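PDB 4UOP: lipoteichoic acid primase from Listeria monocytogenes, which belongs to the sulfatase-like family of metal-dependent enzymes and carries a magnesium ion in its extracellular catalytic domain. Local coordinates for residues D39-S44 with E338-P343; P49-A54 with D362-S367; S240-T245 with K298-R303. All blocks are in the same frame, centred on the assembly; numbering follows the deposited sequence.

Contact 1. Residues D39-S44 with E338-P343; sequences DIKGVS and EIDIMP
Lys41, the last residue of helix 34-41, faces Ile339 and Asp340 in a stretch of helical backbone that leads into helix 341-348. Just beyond Lys41 the chain breaks away at Gly42, whose phi is positive (72°). In 338-343 the backbone takes helical angles, and Ile341 N bonds to Glu338 O at 3.2 Å. The contact is slender and rests almost entirely on one long side chain. CG of Lys41 lies opposite the backbone N (chi1 -169°), and the rest of the side chain stays extended, carrying NZ toward Asp340. Lys41 NZ approaches Asp340 OD1 to 3.5 Å, a long salt bridge that is itself doubtful because the position of NZ is less certain. NZ is also hydrogen-bonded, as modelled, to Thr361 OG1 and Phe359 O, while CD1 of Ile339 lies 4.4 Å from Lys41 NZ. Asp340 is gripped through both oxygens, OD1 by Thr361 N and OD2 by Gly337 N. The touching side chains are buried, joining the end of helix 34-41 to the approach to helix 341-348: Lys41 and Ile40 pack against Leu424 of helix 412-433, whereas Ile339 rests on Ser114 of helix 107-117, and Gly337 belongs to strand 336-337.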
loop_
_atom_site.group_PDB
_atom_site.type_symbol
_atom_site.label_atom_id
_atom_site.label_comp_id
_atom_site.label_asym_id
_atom_site.label_seq_id
_atom_site.Cartn_x
_atom_site.Cartn_y
_atom_site.Cartn_z
ATOM N N ASP B 39 15.188 -20.232 -12.729
ATOM C CA ASP B 39 16.588 -20.235 -12.294
ATOM C C ASP B 39 16.856 -19.221 -11.186
ATOM O O ASP B 39 17.579 -19.515 -10.238
ATOM C CB ASP B 39 17.530 -19.942 -13.480
ATOM C CG ASP B 39 17.614 -21.095 -14.473
ATOM O OD1 ASP B 39 17.238 -22.239 -14.128
ATOM O OD2 ASP B 39 18.075 -20.852 -15.615
ATOM N N ILE B 40 16.283 -18.027 -11.306
ATOM C CA ILE B 40 16.410 -17.006 -10.261
ATOM C C ILE B 40 15.832 -17.502 -8.924
ATOM O O ILE B 40 16.463 -17.345 -7.879
ATOM C CB ILE B 40 15.746 -15.677 -10.681
ATOM C CG1 ILE B 40 16.554 -15.023 -11.813
ATOM C CG2 ILE B 40 15.641 -14.723 -9.497
ATOM C CD1 ILE B 40 15.804 -13.941 -12.554
ATOM N N LYS B 41 14.652 -18.124 -8.964
ATOM C CA LYS B 41 14.028 -18.640 -7.741
ATOM C C LYS B 41 14.883 -19.735 -7.111
ATOM O O LYS B 41 15.007 -19.811 -5.900
ATOM C CB LYS B 41 12.613 -19.159 -8.009
ATOM C CG LYS B 41 11.843 -19.459 -6.718
ATOM C CD LYS B 41 10.369 -19.685 -6.974
ATOM C CE LYS B 41 9.568 -19.770 -5.671
ATOM N NZ LYS B 41 8.132 -20.082 -5.960
ATOM N N GLY B 42 15.489 -20.568 -7.949
ATOM C CA GLY B 42 16.445 -21.551 -7.488
ATOM C C GLY B 42 15.853 -22.714 -6.725
ATOM O O GLY B 42 16.559 -23.364 -5.978
ATOM N N VAL B 43 14.557 -22.977 -6.894
ATOM C CA VAL B 43 13.937 -24.126 -6.241
ATOM C C VAL B 43 13.999 -25.301 -7.207
ATOM O O VAL B 43 13.653 -25.159 -8.369
ATOM C CB VAL B 43 12.471 -23.840 -5.849
ATOM C CG1 VAL B 43 11.802 -25.100 -5.342
ATOM C CG2 VAL B 43 12.428 -22.758 -4.789
ATOM N N SER B 44 14.438 -26.455 -6.721
ATOM C CA SER B 44 14.633 -27.604 -7.583
ATOM C C SER B 44 13.289 -28.320 -7.764
ATOM O O SER B 44 12.674 -28.742 -6.783
ATOM C CB SER B 44 15.690 -28.535 -6.978
ATOM O OG SER B 44 15.905 -29.662 -7.805
ATOM N N GLU B 338 0.091 -18.621 -2.235
ATOM C CA GLU B 338 -0.970 -18.526 -3.228
ATOM C C GLU B 338 -0.423 -18.512 -4.672
ATOM O O GLU B 338 -1.037 -19.074 -5.551
ATOM C CB GLU B 338 -1.874 -17.335 -2.951
ATOM C CG GLU B 338 -2.858 -17.656 -1.828
ATOM C CD GLU B 338 -3.366 -16.453 -1.060
ATOM O OE1 GLU B 338 -2.641 -15.435 -0.915
ATOM O OE2 GLU B 338 -4.499 -16.561 -0.553
ATOM N N ILE B 339 0.727 -17.901 -4.885
ATOM C CA ILE B 339 1.340 -17.927 -6.225
ATOM C C ILE B 339 1.674 -19.324 -6.747
ATOM O O ILE B 339 1.910 -19.490 -7.954
ATOM C CB ILE B 339 2.621 -17.076 -6.304
ATOM C CG1 ILE B 339 3.646 -17.530 -5.260
ATOM C CG2 ILE B 339 2.285 -15.605 -6.177
ATOM C CD1 ILE B 339 5.042 -17.039 -5.557
ATOM N N ASP B 340 1.756 -20.305 -5.854
ATOM C CA ASP B 340 2.105 -21.682 -6.221
ATOM C C ASP B 340 0.922 -22.550 -6.652
ATOM O O ASP B 340 1.111 -23.670 -7.113
ATOM C CB ASP B 340 2.832 -22.357 -5.056
ATOM C CG ASP B 340 4.108 -21.611 -4.651
ATOM O OD1 ASP B 340 4.902 -21.276 -5.567
ATOM O OD2 ASP B 340 4.299 -21.328 -3.439
ATOM N N ILE B 341 -0.308 -22.051 -6.485
ATOM C CA ILE B 341 -1.468 -22.880 -6.787
ATOM C C ILE B 341 -1.546 -23.253 -8.275
ATOM O O ILE B 341 -1.794 -24.417 -8.599
ATOM C CB ILE B 341 -2.779 -22.252 -6.260
ATOM C CG1 ILE B 341 -2.750 -22.285 -4.725
ATOM C CG2 ILE B 341 -3.976 -23.016 -6.809
ATOM C CD1 ILE B 341 -3.930 -21.610 -4.024
ATOM N N MET B 342 -1.279 -22.306 -9.176
ATOM C CA MET B 342 -1.394 -22.594 -10.624
ATOM C C MET B 342 -0.432 -23.700 -11.094
ATOM O O MET B 342 -0.885 -24.698 -11.651
ATOM C CB MET B 342 -1.207 -21.338 -11.469
ATOM C CG MET B 342 -1.216 -21.643 -12.954
ATOM S SD MET B 342 -1.071 -20.205 -14.005
ATOM C CE MET B 342 -1.020 -21.031 -15.598
ATOM N N PRO B 343 0.884 -23.540 -10.860
ATOM C CA PRO B 343 1.774 -24.620 -11.320
ATOM C C PRO B 343 1.474 -25.984 -10.679
ATOM O O PRO B 343 1.612 -27.013 -11.340
ATOM C CB PRO B 343 3.179 -24.113 -10.965
ATOM C CG PRO B 343 2.960 -23.013 -9.965
ATOM C CD PRO B 343 1.643 -22.405 -10.306
#

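Contact 2. Residues P49-A54 with D362-S367; sequences PDYFGA and DILNSS
Asn365 reaches across to Pro49 and Asp50 and makes both direct hydrogen bonds of this contact between two loops. Its CB points at the 49-54 segment, and chi1 of -80° sets CG beside its own backbone N, with the amide turned to the partner chain. Asn365 CG packs 3.6 Å from Pro49 CB. At the tip, Asn365 OD1 accepts a short bond from Asp50 N (2.7 Å), which is bent to 143° at the hydrogen and tilted from the carbonyl plane. Asn365 ND2 gives one N-H to Asp50 O at 2.9 Å, almost straight (174°) and in the amide plane. The second N-H of Asn365 ND2 goes to Asp362 OD2, again at 2.9 Å, meeting that carboxylate from above its plane. One amide therefore clasps both N and O of Asp50 within the type II turn Pro49-Phe52, and the three bonds together hold the amide's rotation. Asp362 OD1 meanwhile accepts from Leu364 N, forming an Asx turn. Beside this pair of bonds, a water donates to Asp50 OD2 at 2.7 Å and to Leu364 O; Asp50 OD2 also pairs with Lys46. Tyr51 CD2 touches Leu364 CB at 4.0 Å, its hydroxyl being bonded to Asn328. The loops are bound to the fold through helix 341-348, whose Asn347 packs on Pro49, Asp362 and Asn365 and donates to Asp50 O, and through strand 94-100, where Met94 meets both Tyr51 and Leu364.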
loop_
_atom_site.group_PDB
_atom_site.type_symbol
_atom_site.label_atom_id
_atom_site.label_comp_id
_atom_site.label_asym_id
_atom_site.label_seq_id
_atom_site.Cartn_x
_atom_site.Cartn_y
_atom_site.Cartn_z
ATOM N N PRO B 49 7.972 -35.002 -13.388
ATOM C CA PRO B 49 7.166 -34.779 -12.183
ATOM C C PRO B 49 6.236 -35.912 -11.787
ATOM O O PRO B 49 5.614 -36.551 -12.640
ATOM C CB PRO B 49 6.354 -33.526 -12.524
ATOM C CG PRO B 49 6.347 -33.457 -14.005
ATOM C CD PRO B 49 7.692 -33.986 -14.414
ATOM N N ASP B 50 6.130 -36.124 -10.487
ATOM C CA ASP B 50 5.128 -37.017 -9.934
ATOM C C ASP B 50 3.744 -36.380 -10.070
ATOM O O ASP B 50 3.625 -35.164 -10.161
ATOM C CB ASP B 50 5.425 -37.287 -8.471
ATOM C CG ASP B 50 6.763 -37.985 -8.274
ATOM O OD1 ASP B 50 7.067 -38.903 -9.059
ATOM O OD2 ASP B 50 7.500 -37.598 -7.354
ATOM N N TYR B 51 2.731 -37.236 -10.121
ATOM C CA TYR B 51 1.314 -36.839 -10.212
ATOM C C TYR B 51 0.942 -36.113 -11.506
ATOM O O TYR B 51 -0.136 -35.535 -11.591
ATOM C CB TYR B 51 0.900 -35.980 -8.999
ATOM C CG TYR B 51 1.410 -36.454 -7.661
ATOM C CD1 TYR B 51 0.841 -37.551 -7.020
ATOM C CD2 TYR B 51 2.445 -35.793 -7.026
ATOM C CE1 TYR B 51 1.316 -37.986 -5.789
ATOM C CE2 TYR B 51 2.919 -36.210 -5.794
ATOM C CZ TYR B 51 2.352 -37.309 -5.184
ATOM O OH TYR B 51 2.826 -37.717 -3.969
ATOM N N PHE B 52 1.813 -36.133 -12.516
ATOM C CA PHE B 52 1.527 -35.435 -13.750
ATOM C C PHE B 52 0.341 -36.086 -14.450
ATOM O O PHE B 52 0.367 -37.279 -14.755
ATOM C CB PHE B 52 2.750 -35.403 -14.678
ATOM C CG PHE B 52 2.491 -34.677 -15.956
ATOM C CD1 PHE B 52 2.416 -33.291 -15.975
ATOM C CD2 PHE B 52 2.266 -35.376 -17.142
ATOM C CE1 PHE B 52 2.138 -32.614 -17.142
ATOM C CE2 PHE B 52 1.998 -34.696 -18.317
ATOM C CZ PHE B 52 1.931 -33.314 -18.316
ATOM N N GLY B 53 -0.730 -35.322 -14.640
ATOM C CA GLY B 53 -1.931 -35.863 -15.260
ATOM C C GLY B 53 -2.655 -36.893 -14.416
ATOM O O GLY B 53 -3.464 -37.647 -14.932
ATOM N N ALA B 54 -2.407 -36.913 -13.110
ATOM C CA ALA B 54 -3.168 -37.786 -12.209
ATOM C C ALA B 54 -4.660 -37.447 -12.266
ATOM O O ALA B 54 -5.513 -38.306 -12.007
ATOM C CB ALA B 54 -2.676 -37.660 -10.788
ATOM N N ASP B 362 5.530 -25.743 -8.538
ATOM C CA ASP B 362 4.745 -26.942 -8.294
ATOM C C ASP B 362 5.158 -27.516 -6.938
ATOM O O ASP B 362 6.219 -28.112 -6.783
ATOM C CB ASP B 362 4.958 -27.940 -9.431
ATOM C CG ASP B 362 4.277 -29.274 -9.205
ATOM O OD1 ASP B 362 3.567 -29.468 -8.190
ATOM O OD2 ASP B 362 4.454 -30.154 -10.073
ATOM N N ILE B 363 4.296 -27.360 -5.937
ATOM C CA ILE B 363 4.706 -27.728 -4.595
ATOM C C ILE B 363 4.752 -29.242 -4.359
ATOM O O ILE B 363 5.354 -29.684 -3.392
ATOM C CB ILE B 363 3.849 -27.048 -3.512
ATOM C CG1 ILE B 363 2.433 -27.575 -3.496
ATOM C CG2 ILE B 363 3.872 -25.527 -3.695
ATOM C CD1 ILE B 363 1.694 -27.171 -2.225
ATOM N N LEU B 364 4.131 -30.030 -5.227
ATOM C CA LEU B 364 4.181 -31.485 -5.063
ATOM C C LEU B 364 5.420 -32.103 -5.718
ATOM O O LEU B 364 5.627 -33.315 -5.625
ATOM C CB LEU B 364 2.913 -32.136 -5.608
ATOM C CG LEU B 364 1.596 -31.666 -4.972
ATOM C CD1 LEU B 364 0.430 -32.387 -5.609
ATOM C CD2 LEU B 364 1.618 -31.875 -3.477
ATOM N N ASN B 365 6.230 -31.287 -6.375
ATOM C CA ASN B 365 7.442 -31.779 -7.037
ATOM C C ASN B 365 8.703 -31.014 -6.680
ATOM O O ASN B 365 9.682 -31.012 -7.421
ATOM C CB ASN B 365 7.219 -31.812 -8.537
ATOM C CG ASN B 365 6.450 -33.027 -8.948
ATOM O OD1 ASN B 365 6.954 -34.145 -8.853
ATOM N ND2 ASN B 365 5.193 -32.837 -9.335
ATOM N N SER B 366 8.681 -30.405 -5.517
ATOM C CA SER B 366 9.851 -29.733 -4.978
ATOM C C SER B 366 9.855 -29.959 -3.489
ATOM O O SER B 366 8.850 -30.384 -2.907
ATOM C CB SER B 366 9.811 -28.245 -5.320
ATOM O OG SER B 366 8.617 -27.643 -4.855
ATOM N N SER B 367 10.998 -29.727 -2.863
ATOM C CA SER B 367 11.113 -29.901 -1.424
ATOM C C SER B 367 11.725 -28.713 -0.717
ATOM O O SER B 367 11.708 -28.692 0.507
ATOM C CB SER B 367 11.908 -31.163 -1.088
ATOM O OG SER B 367 11.088 -32.305 -1.265
HETATM O O HOH W 1 6.967 -35.717 -5.539
#

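Contact 3. Residues S240-T245 with K298-R303; sequences SDLKDT and KKYVNR
Asp241 and Leu242 meet Lys299 and Tyr300 in a mixed polar and apolar contact between two loops of the sulfatase-like domain, one leading into helix 246-271 and the other following strand 277-283. Tyr300 is the centre. Tyr300 OH donates to Asp241 OD1 at 2.6 Å, on the syn lone pair of that oxygen, with the carboxylate at the ring edge and its plane 89° from that of the ring. Leu242 CD1 lies over one face, 3.7 Å from the centroid of the Tyr300 ring and 16° off the normal, a CH-pi contact. Over the opposite face sits CG of the preceding Lys299, so the ring is sandwiched between aliphatic groups. Lys299 then runs on extended and bends at its last torsion (chi4 -71°), delivering Lys299 NZ to Asp241 OD2 at 2.8 Å in a salt bridge nearly in line with the C-O bond. NZ also bonds to Glu296 O. After Leu242, the chain makes a type II turn to Thr245, whose OG1 caps Gly248 N at the start of helix 246-271. Each carboxylate oxygen of Asp241 thus has its own donor, one neutral and one charged, which fixes its rotation and probably keeps it ionised, while Leu242 packs on the ring face and on Leu247, Phe251 and Ile77.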
loop_
_atom_site.group_PDB
_atom_site.type_symbol
_atom_site.label_atom_id
_atom_site.label_comp_id
_atom_site.label_asym_id
_atom_site.label_seq_id
_atom_site.Cartn_x
_atom_site.Cartn_y
_atom_site.Cartn_z
ATOM N N SER B 240 -17.940 -16.502 27.961
ATOM C CA SER B 240 -18.076 -15.058 28.184
ATOM C C SER B 240 -16.841 -14.258 27.782
ATOM O O SER B 240 -16.941 -13.060 27.497
ATOM C CB SER B 240 -18.429 -14.768 29.652
ATOM O OG SER B 240 -17.314 -15.024 30.492
ATOM N N ASP B 241 -15.677 -14.899 27.753
ATOM C CA ASP B 241 -14.497 -14.196 27.281
ATOM C C ASP B 241 -14.417 -14.103 25.747
ATOM O O ASP B 241 -13.497 -13.477 25.236
ATOM C CB ASP B 241 -13.216 -14.747 27.896
ATOM C CG ASP B 241 -12.880 -16.154 27.473
ATOM O OD1 ASP B 241 -13.546 -16.748 26.602
ATOM O OD2 ASP B 241 -11.928 -16.693 28.065
ATOM N N LEU B 242 -15.394 -14.682 25.046
ATOM C CA LEU B 242 -15.550 -14.491 23.598
ATOM C C LEU B 242 -16.835 -13.796 23.150
ATOM O O LEU B 242 -16.870 -13.181 22.085
ATOM C CB LEU B 242 -15.509 -15.827 22.907
ATOM C CG LEU B 242 -14.129 -16.463 22.869
ATOM C CD1 LEU B 242 -14.223 -17.894 22.392
ATOM C CD2 LEU B 242 -13.194 -15.656 21.988
ATOM N N LYS B 243 -17.881 -13.839 23.965
ATOM C CA LYS B 243 -19.185 -13.421 23.503
ATOM C C LYS B 243 -19.094 -11.922 23.255
ATOM O O LYS B 243 -18.477 -11.204 24.036
ATOM C CB LYS B 243 -20.284 -13.752 24.527
ATOM C CG LYS B 243 -21.698 -13.747 23.946
ATOM C CD LYS B 243 -22.749 -14.037 24.998
ATOM C CE LYS B 243 -22.935 -15.526 25.220
ATOM N NZ LYS B 243 -23.968 -16.114 24.326
ATOM N N ASP B 244 -19.675 -11.474 22.142
ATOM C CA ASP B 244 -19.689 -10.060 21.718
ATOM C C ASP B 244 -18.293 -9.395 21.612
ATOM O O ASP B 244 -18.118 -8.191 21.857
ATOM C CB ASP B 244 -20.648 -9.280 22.621
ATOM C CG ASP B 244 -22.102 -9.771 22.506
ATOM O OD1 ASP B 244 -22.367 -10.729 21.745
ATOM O OD2 ASP B 244 -22.992 -9.197 23.178
ATOM N N THR B 245 -17.315 -10.201 21.201
ATOM C CA THR B 245 -15.941 -9.750 20.928
ATOM C C THR B 245 -15.639 -10.035 19.462
ATOM O O THR B 245 -16.308 -10.865 18.870
ATOM C CB THR B 245 -14.868 -10.502 21.764
ATOM O OG1 THR B 245 -14.779 -11.887 21.379
ATOM C CG2 THR B 245 -15.156 -10.402 23.277
ATOM N N LYS B 298 -5.995 -15.738 24.040
ATOM C CA LYS B 298 -4.883 -16.425 23.365
ATOM C C LYS B 298 -4.941 -17.949 23.502
ATOM O O LYS B 298 -4.464 -18.660 22.620
ATOM C CB LYS B 298 -3.531 -15.886 23.836
ATOM C CG LYS B 298 -3.247 -14.505 23.291
ATOM C CD LYS B 298 -1.847 -14.033 23.627
ATOM C CE LYS B 298 -1.694 -12.569 23.256
ATOM N NZ LYS B 298 -0.308 -12.086 23.489
ATOM N N LYS B 299 -5.570 -18.465 24.561
ATOM C CA LYS B 299 -5.721 -19.928 24.699
ATOM C C LYS B 299 -6.562 -20.600 23.593
ATOM O O LYS B 299 -6.561 -21.831 23.480
ATOM C CB LYS B 299 -6.318 -20.294 26.053
ATOM C CG LYS B 299 -7.780 -19.919 26.214
ATOM C CD LYS B 299 -8.356 -20.499 27.503
ATOM C CE LYS B 299 -9.760 -19.995 27.759
ATOM N NZ LYS B 299 -9.787 -18.556 28.152
ATOM N N TYR B 300 -7.292 -19.802 22.810
ATOM C CA TYR B 300 -8.110 -20.322 21.724
ATOM C C TYR B 300 -7.341 -20.558 20.433
ATOM O O TYR B 300 -7.837 -21.252 19.540
ATOM C CB TYR B 300 -9.294 -19.396 21.469
ATOM C CG TYR B 300 -10.219 -19.323 22.662
ATOM C CD1 TYR B 300 -10.903 -20.454 23.100
ATOM C CD2 TYR B 300 -10.394 -18.138 23.362
ATOM C CE1 TYR B 300 -11.745 -20.403 24.202
ATOM C CE2 TYR B 300 -11.228 -18.081 24.460
ATOM C CZ TYR B 300 -11.899 -19.218 24.869
ATOM O OH TYR B 300 -12.738 -19.179 25.958
ATOM N N VAL B 301 -6.156 -19.968 20.336
ATOM C CA VAL B 301 -5.344 -20.069 19.132
ATOM C C VAL B 301 -4.791 -21.477 19.069
ATOM O O VAL B 301 -4.341 -22.023 20.086
ATOM C CB VAL B 301 -4.196 -19.042 19.146
ATOM C CG1 VAL B 301 -3.334 -19.173 17.891
ATOM C CG2 VAL B 301 -4.736 -17.625 19.283
ATOM N N ASN B 302 -4.852 -22.088 17.896
ATOM C CA ASN B 302 -4.356 -23.444 17.717
ATOM C C ASN B 302 -2.833 -23.415 17.667
ATOM O O ASN B 302 -2.257 -22.765 16.800
ATOM C CB ASN B 302 -4.935 -24.050 16.438
ATOM C CG ASN B 302 -4.646 -25.534 16.289
ATOM O OD1 ASN B 302 -3.713 -26.072 16.875
ATOM N ND2 ASN B 302 -5.433 -26.193 15.467
ATOM N N ARG B 303 -2.197 -24.116 18.606
ATOM C CA ARG B 303 -0.740 -24.120 18.720
ATOM C C ARG B 303 -0.124 -25.393 18.177
ATOM O O ARG B 303 1.095 -25.567 18.237
ATOM C CB ARG B 303 -0.331 -23.970 20.190
ATOM C CG ARG B 303 -0.882 -22.731 20.877
ATOM C CD ARG B 303 -0.494 -21.463 20.140
ATOM N NE ARG B 303 -0.878 -20.265 20.880
ATOM C CZ ARG B 303 -0.718 -19.018 20.449
ATOM N NH1 ARG B 303 -0.172 -18.785 19.261
ATOM N NH2 ARG B 303 -1.125 -17.993 21.199
#

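Contacts 1 and 2 are neighbours, about 12 Å apart between centres, and they touch: Asp340 packs on Ile363 and Ser44 on Ser366. Both bring the N-terminal part of the chain against the region around helix 341-348. Contact 3 lies on the opposite side of the chain's centre, its nearest atoms about 19 Å from either, and joins two loops much closer in sequence. Contact 1 is buried, small and carried by a long, uncertain ion pair; contact 2, at the surface, relies on neutral amide-to-backbone bonds with a bridging water. Contact 3, partly buried, combines a short salt bridge and a phenol bond with packing on an aromatic face.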